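Long-range contacts in urea carboxylase (Thermus thermophilus, PDB 3OEP), which is of unknown function but resembles the paired KipI and KipA proteins in a single chain and may, like its family, bind ATP: residues L230-V235 with L274-K279; P252-S257 with R331-V336. One frame throughout, in Å; residues are numbered along the deposited sequence. Where two conformers were deposited one is given.

Contact 1 (L230-V235 with L274-K279); sequences LMDLVV and LEFAYK
Strand 233-235 forms one edge of an antiparallel five-stranded sheet and pairs with strand 273-277, which belongs to the cyclophilin-like carboxyltransferase A and B family. The hydrogen-bonded pair is Leu233 with Glu275: Leu233 N gives to Glu275 O at 2.9 Å, and Glu275 N returns to Leu233 O at 2.8 Å with an almost straight N-H...O angle of 176°. Toward Leu230 the backbones part, and water steps in where Met231 and Ala277 would have made the next such pair. One molecule takes the N-H of both residues and has Asp232 OD2 and Lys279 O among its acceptors. A second links Met231 O to Glu275 OE1; the other carboxylate oxygen of Glu275 goes to Tyr333 OH.

Asp232 lines this gap. Its CB lies 3.9 Å from Leu274 CD1, and a chi1 of -42° sets CG beside its own backbone N. From there OD1 turns back to accept from Gly229 N. OD2 goes the other way, lying 2.7 Å from the first water and 3.4 Å from Phe276 CB, with the carboxylate plane turned 71° from the Phe276 ring.

Direct bonding resumes at the far end, where Leu230 N reaches Lys279 O at 3.1 Å from above the carbonyl plane. Nearby the Leu230 side chain runs alongside that of Tyr278, with Leu230 CD2 3.7 Å from Tyr278 CB. Tyr278 sits at the tip of a gamma turn, its positive phi letting Lys279 N fold back onto Ala277 O at 2.7 Å.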
loop_
_atom_site.group_PDB
_atom_site.type_symbol
_atom_site.label_atom_id
_atom_site.label_comp_id
_atom_site.label_asym_id
_atom_site.label_seq_id
_atom_site.Cartn_x
_atom_site.Cartn_y
_atom_site.Cartn_z
ATOM N N LEU A 230 -17.503 7.604 4.098
ATOM C CA LEU A 230 -17.169 6.184 3.968
ATOM C C LEU A 230 -15.737 5.880 4.424
ATOM O O LEU A 230 -15.507 4.930 5.181
ATOM C CB LEU A 230 -17.359 5.745 2.517
ATOM C CG LEU A 230 -17.020 4.299 2.150
ATOM C CD1 LEU A 230 -17.863 3.331 2.957
ATOM C CD2 LEU A 230 -17.221 4.083 0.657
ATOM N N MET A 231 -14.783 6.675 3.948
ATOM C CA MET A 231 -13.371 6.496 4.291
ATOM C C MET A 231 -12.598 7.793 4.059
ATOM O O MET A 231 -11.934 7.977 3.031
ATOM C CB MET A 231 -12.749 5.331 3.504
ATOM C CG MET A 231 -11.470 4.790 4.151
ATOM S SD MET A 231 -10.619 3.526 3.183
ATOM C CE MET A 231 -11.894 2.272 3.061
ATOM N N ASP A 232 -12.699 8.696 5.032
ATOM C CA ASP A 232 -12.028 9.992 4.959
ATOM C C ASP A 232 -10.627 9.822 5.517
ATOM O O ASP A 232 -10.465 9.344 6.641
ATOM C CB ASP A 232 -12.766 11.050 5.791
ATOM C CG ASP A 232 -14.269 10.983 5.643
ATOM O OD1 ASP A 232 -14.951 10.908 6.691
ATOM O OD2 ASP A 232 -14.779 11.012 4.498
ATOM N N LEU A 233 -9.621 10.211 4.739
ATOM C CA LEU A 233 -8.229 10.025 5.118
ATOM C C LEU A 233 -7.489 11.347 5.028
ATOM O O LEU A 233 -7.647 12.073 4.052
ATOM C CB LEU A 233 -7.554 9.028 4.178
ATOM C CG LEU A 233 -8.127 7.614 4.097
ATOM C CD1 LEU A 233 -7.395 6.806 3.018
ATOM C CD2 LEU A 233 -8.019 6.922 5.448
ATOM N N VAL A 234 -6.669 11.644 6.030
ATOM C CA VAL A 234 -5.709 12.736 5.916
ATOM C C VAL A 234 -4.469 12.182 5.223
ATOM O O VAL A 234 -3.798 11.309 5.771
ATOM C CB VAL A 234 -5.323 13.303 7.289
ATOM C CG1 VAL A 234 -4.250 14.374 7.142
ATOM C CG2 VAL A 234 -6.560 13.880 7.981
ATOM N N VAL A 235 -4.176 12.677 4.024
ATOM C CA VAL A 235 -3.018 12.209 3.254
ATOM C C VAL A 235 -2.047 13.336 2.921
ATOM O O VAL A 235 -2.459 14.481 2.732
ATOM C CB VAL A 235 -3.449 11.524 1.940
ATOM C CG1 VAL A 235 -4.285 10.279 2.229
ATOM C CG2 VAL A 235 -4.215 12.495 1.033
ATOM N N LEU A 274 -7.435 16.432 3.215
ATOM C CA LEU A 274 -8.432 15.378 3.356
ATOM C C LEU A 274 -8.806 14.781 1.999
ATOM O O LEU A 274 -9.087 15.511 1.062
ATOM C CB LEU A 274 -9.682 15.943 4.028
ATOM C CG LEU A 274 -10.716 14.929 4.511
ATOM C CD1 LEU A 274 -10.070 13.901 5.417
ATOM C CD2 LEU A 274 -11.849 15.644 5.234
ATOM N N GLU A 275 -8.799 13.448 1.912
ATOM C CA GLU A 275 -9.320 12.723 0.760
ATOM C C GLU A 275 -10.574 12.006 1.238
ATOM O O GLU A 275 -10.578 11.427 2.322
ATOM C CB GLU A 275 -8.316 11.682 0.252
ATOM C CG GLU A 275 -8.824 10.881 -0.945
ATOM C CD GLU A 275 -7.905 9.740 -1.323
ATOM O OE1 GLU A 275 -8.225 8.597 -0.941
ATOM O OE2 GLU A 275 -6.884 9.987 -2.008
ATOM N N PHE A 276 -11.632 12.041 0.436
ATOM C CA PHE A 276 -12.834 11.254 0.712
ATOM C C PHE A 276 -13.391 10.653 -0.567
ATOM O O PHE A 276 -13.229 11.208 -1.654
ATOM C CB PHE A 276 -13.906 12.089 1.420
ATOM C CG PHE A 276 -14.162 13.416 0.779
ATOM C CD1 PHE A 276 -15.210 13.585 -0.109
ATOM C CD2 PHE A 276 -13.343 14.503 1.064
ATOM C CE1 PHE A 276 -15.436 14.817 -0.704
ATOM C CE2 PHE A 276 -13.564 15.735 0.465
ATOM C CZ PHE A 276 -14.612 15.889 -0.415
ATOM N N ALA A 277 -14.050 9.508 -0.430
ATOM C CA ALA A 277 -14.545 8.777 -1.582
ATOM C C ALA A 277 -15.970 8.292 -1.368
ATOM O O ALA A 277 -16.330 7.877 -0.266
ATOM C CB ALA A 277 -13.628 7.600 -1.889
ATOM N N TYR A 278 -16.773 8.374 -2.429
ATOM C CA TYR A 278 -18.140 7.839 -2.478
ATOM C C TYR A 278 -19.139 8.636 -1.618
ATOM O O TYR A 278 -20.161 9.121 -2.120
ATOM C CB TYR A 278 -18.156 6.331 -2.140
ATOM C CG TYR A 278 -17.354 5.454 -3.116
ATOM C CD1 TYR A 278 -16.039 5.079 -2.840
ATOM C CD2 TYR A 278 -17.922 5.014 -4.309
ATOM C CE1 TYR A 278 -15.306 4.276 -3.740
ATOM C CE2 TYR A 278 -17.206 4.217 -5.205
ATOM C CZ TYR A 278 -15.903 3.851 -4.918
ATOM O OH TYR A 278 -15.217 3.059 -5.829
ATOM N N LYS A 279 -18.834 8.776 -0.329
ATOM C CA LYS A 279 -19.627 9.580 0.585
ATOM C C LYS A 279 -18.680 10.428 1.422
ATOM O O LYS A 279 -17.753 9.903 2.037
ATOM C CB LYS A 279 -20.467 8.695 1.500
ATOM C CG LYS A 279 -21.400 9.456 2.424
ATOM C CD LYS A 279 -22.201 8.520 3.303
ATOM C CE LYS A 279 -23.063 9.294 4.286
ATOM N NZ LYS A 279 -23.842 8.388 5.175
HETATM O O HOH W 1 -15.069 9.177 2.503
HETATM O O HOH W 2 -10.598 8.199 0.600
#

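Contact 2 (P252-S257 with R331-V336); sequences PLDAPS and RGYLAV
Strand 331-336 runs extended past the turn that leads into helix 255-264, nearest at Ser257 and Tyr333, whose CA atoms are 7.0 Å apart. Across that gap reaches the Tyr333 side chain, its CG beside the backbone N (chi1 -65°) and its hydroxyl ending against the turn. Asp254 N donates to Tyr333 OH at 2.9 Å, with an N-H...O angle of 165°. From the same side of the ring plane, Pro252 CB comes within 3.7 Å of Tyr333 CE2 and Ser257 CB equally near Tyr333 CD1.

Asp254 is the N-cap of the helix, which lies against the sheet of this cyclophilin-like domain with Ala258 touching Tyr333 and Ala261 touching Ala335. Asp254 OD1 takes a weak capping bond from Ser257 N, while Ser257 OG gives a short 2.6 Å bond to Asp254 OD2, approaching from above the carboxylate plane. OD2 also accepts from Gln482 NE2. The cap's own N-H goes to the tyrosine, so the phenol oxygen, bonded also to Glu275, fixes the start of the helix from the strand side. A phenylalanine at Tyr333 would lose that oxygen and would probably leave the buried Asp254 N-H without its acceptor and loosen the hold on Glu275.

Two residues back along the strand, Arg331 bends at chi3 (-53°) and turns one guanidinium face to Leu253, whose CD2 sits 3.6 Å from CZ. Leu253 CB meets the aliphatic part, 3.6 Å from Arg331 CD, while Arg331 NE binds Gly481 O and NH1 pairs with Glu275 OE1.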
loop_
_atom_site.group_PDB
_atom_site.type_symbol
_atom_site.label_atom_id
_atom_site.label_comp_id
_atom_site.label_asym_id
_atom_site.label_seq_id
_atom_site.Cartn_x
_atom_site.Cartn_y
_atom_site.Cartn_z
ATOM N N PRO A 252 -2.353 10.509 -2.027
ATOM C CA PRO A 252 -3.647 10.687 -2.692
ATOM C C PRO A 252 -3.797 9.747 -3.879
ATOM O O PRO A 252 -2.821 9.495 -4.588
ATOM C CB PRO A 252 -3.606 12.147 -3.150
ATOM C CG PRO A 252 -2.152 12.435 -3.342
ATOM C CD PRO A 252 -1.389 11.562 -2.395
ATOM N N LEU A 253 -5.001 9.226 -4.085
ATOM C CA LEU A 253 -5.247 8.307 -5.200
ATOM C C LEU A 253 -5.392 9.063 -6.525
ATOM O O LEU A 253 -5.093 8.518 -7.594
ATOM C CB LEU A 253 -6.473 7.435 -4.929
ATOM C CG LEU A 253 -6.396 6.020 -5.501
ATOM C CD1 LEU A 253 -5.324 5.215 -4.756
ATOM C CD2 LEU A 253 -7.745 5.322 -5.427
ATOM N N ASP A 254 -5.857 10.310 -6.446
ATOM C CA ASP A 254 -5.878 11.227 -7.585
ATOM C C ASP A 254 -4.971 12.401 -7.212
ATOM O O ASP A 254 -5.421 13.411 -6.668
ATOM C CB ASP A 254 -7.325 11.649 -7.877
ATOM C CG ASP A 254 -7.448 12.746 -8.938
ATOM O OD1 ASP A 254 -6.444 13.164 -9.564
ATOM O OD2 ASP A 254 -8.592 13.203 -9.126
ATOM N N ALA A 255 -3.677 12.233 -7.475
ATOM C CA ALA A 255 -2.664 13.182 -7.007
ATOM C C ALA A 255 -2.793 14.579 -7.628
ATOM O O ALA A 255 -2.629 15.580 -6.927
ATOM C CB ALA A 255 -1.255 12.615 -7.229
ATOM N N PRO A 256 -3.093 14.669 -8.939
ATOM C CA PRO A 256 -3.254 16.015 -9.502
ATOM C C PRO A 256 -4.369 16.833 -8.834
ATOM O O PRO A 256 -4.225 18.049 -8.652
ATOM C CB PRO A 256 -3.583 15.747 -10.970
ATOM C CG PRO A 256 -2.938 14.435 -11.260
ATOM C CD PRO A 256 -3.034 13.635 -9.992
ATOM N N SER A 257 -5.462 16.174 -8.466
ATOM C CA SER A 257 -6.546 16.859 -7.765
ATOM C C SER A 257 -6.111 17.306 -6.377
ATOM O O SER A 257 -6.431 18.425 -5.958
ATOM C CB SER A 257 -7.793 15.982 -7.688
ATOM O OG SER A 257 -8.319 15.794 -8.988
ATOM N N ARG A 331 -14.020 10.649 -5.926
ATOM C CA ARG A 331 -12.984 11.011 -4.957
ATOM C C ARG A 331 -12.717 12.510 -4.933
ATOM O O ARG A 331 -12.336 13.106 -5.937
ATOM C CB ARG A 331 -11.704 10.247 -5.271
ATOM C CG ARG A 331 -10.658 10.246 -4.173
ATOM C CD ARG A 331 -9.586 9.184 -4.459
ATOM N NE ARG A 331 -10.210 7.880 -4.697
ATOM C CZ ARG A 331 -10.483 6.962 -3.773
ATOM N NH1 ARG A 331 -10.118 7.120 -2.509
ATOM N NH2 ARG A 331 -11.093 5.842 -4.137
ATOM N N GLY A 332 -12.920 13.102 -3.764
ATOM C CA GLY A 332 -12.730 14.533 -3.563
ATOM C C GLY A 332 -11.616 14.827 -2.580
ATOM O O GLY A 332 -11.208 13.951 -1.797
ATOM N N TYR A 333 -11.127 16.068 -2.634
ATOM C CA TYR A 333 -10.064 16.569 -1.769
ATOM C C TYR A 333 -10.447 17.904 -1.156
ATOM O O TYR A 333 -10.974 18.781 -1.839
ATOM C CB TYR A 333 -8.755 16.732 -2.556
ATOM C CG TYR A 333 -8.269 15.401 -3.025
ATOM C CD1 TYR A 333 -8.685 14.883 -4.242
ATOM C CD2 TYR A 333 -7.471 14.611 -2.199
ATOM C CE1 TYR A 333 -8.285 13.619 -4.650
ATOM C CE2 TYR A 333 -7.068 13.349 -2.597
ATOM C CZ TYR A 333 -7.473 12.859 -3.817
ATOM O OH TYR A 333 -7.076 11.598 -4.200
ATOM N N LEU A 334 -10.179 18.048 0.136
ATOM C CA LEU A 334 -10.383 19.314 0.822
ATOM C C LEU A 334 -9.065 19.733 1.450
ATOM O O LEU A 334 -8.536 19.029 2.307
ATOM C CB LEU A 334 -11.459 19.177 1.891
ATOM C CG LEU A 334 -11.847 20.460 2.628
ATOM C CD1 LEU A 334 -12.586 21.405 1.694
ATOM C CD2 LEU A 334 -12.689 20.117 3.855
ATOM N N ALA A 335 -8.545 20.876 1.008
ATOM C CA ALA A 335 -7.334 21.470 1.567
ATOM C C ALA A 335 -7.708 22.693 2.391
ATOM O O ALA A 335 -8.738 23.323 2.147
ATOM C CB ALA A 335 -6.379 21.858 0.456
ATOM N N VAL A 336 -6.875 23.013 3.376
ATOM C CA VAL A 336 -7.043 24.230 4.161
ATOM C C VAL A 336 -5.742 25.012 4.159
ATOM O O VAL A 336 -4.657 24.430 4.197
ATOM C CB VAL A 336 -7.490 23.932 5.612
ATOM C CG1 VAL A 336 -8.856 23.235 5.606
ATOM C CG2 VAL A 336 -6.454 23.094 6.338
#

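Overall arrangement
The two contacts interlock: their segments alternate along the chain, their centres are 9 Å apart, and strands 273-277 and 331-336 are neighbours in one sheet, joined by a probable hydrogen bond of 2.9 Å between Gly332 N and Phe276 O. Glu275 belongs to both. Paired through its backbone in contact 1, it brings OE2 to within 2.7 Å of Tyr333 OH in contact 2, and the same oxygen accepts from Leu253 N. OE1 has a second salt bridge, to Arg420. The two arginines would probably keep the buried carboxylate ionised. Both contacts lie on the same side of the chain's centre, about 16 and 17 Å from it, centre to centre.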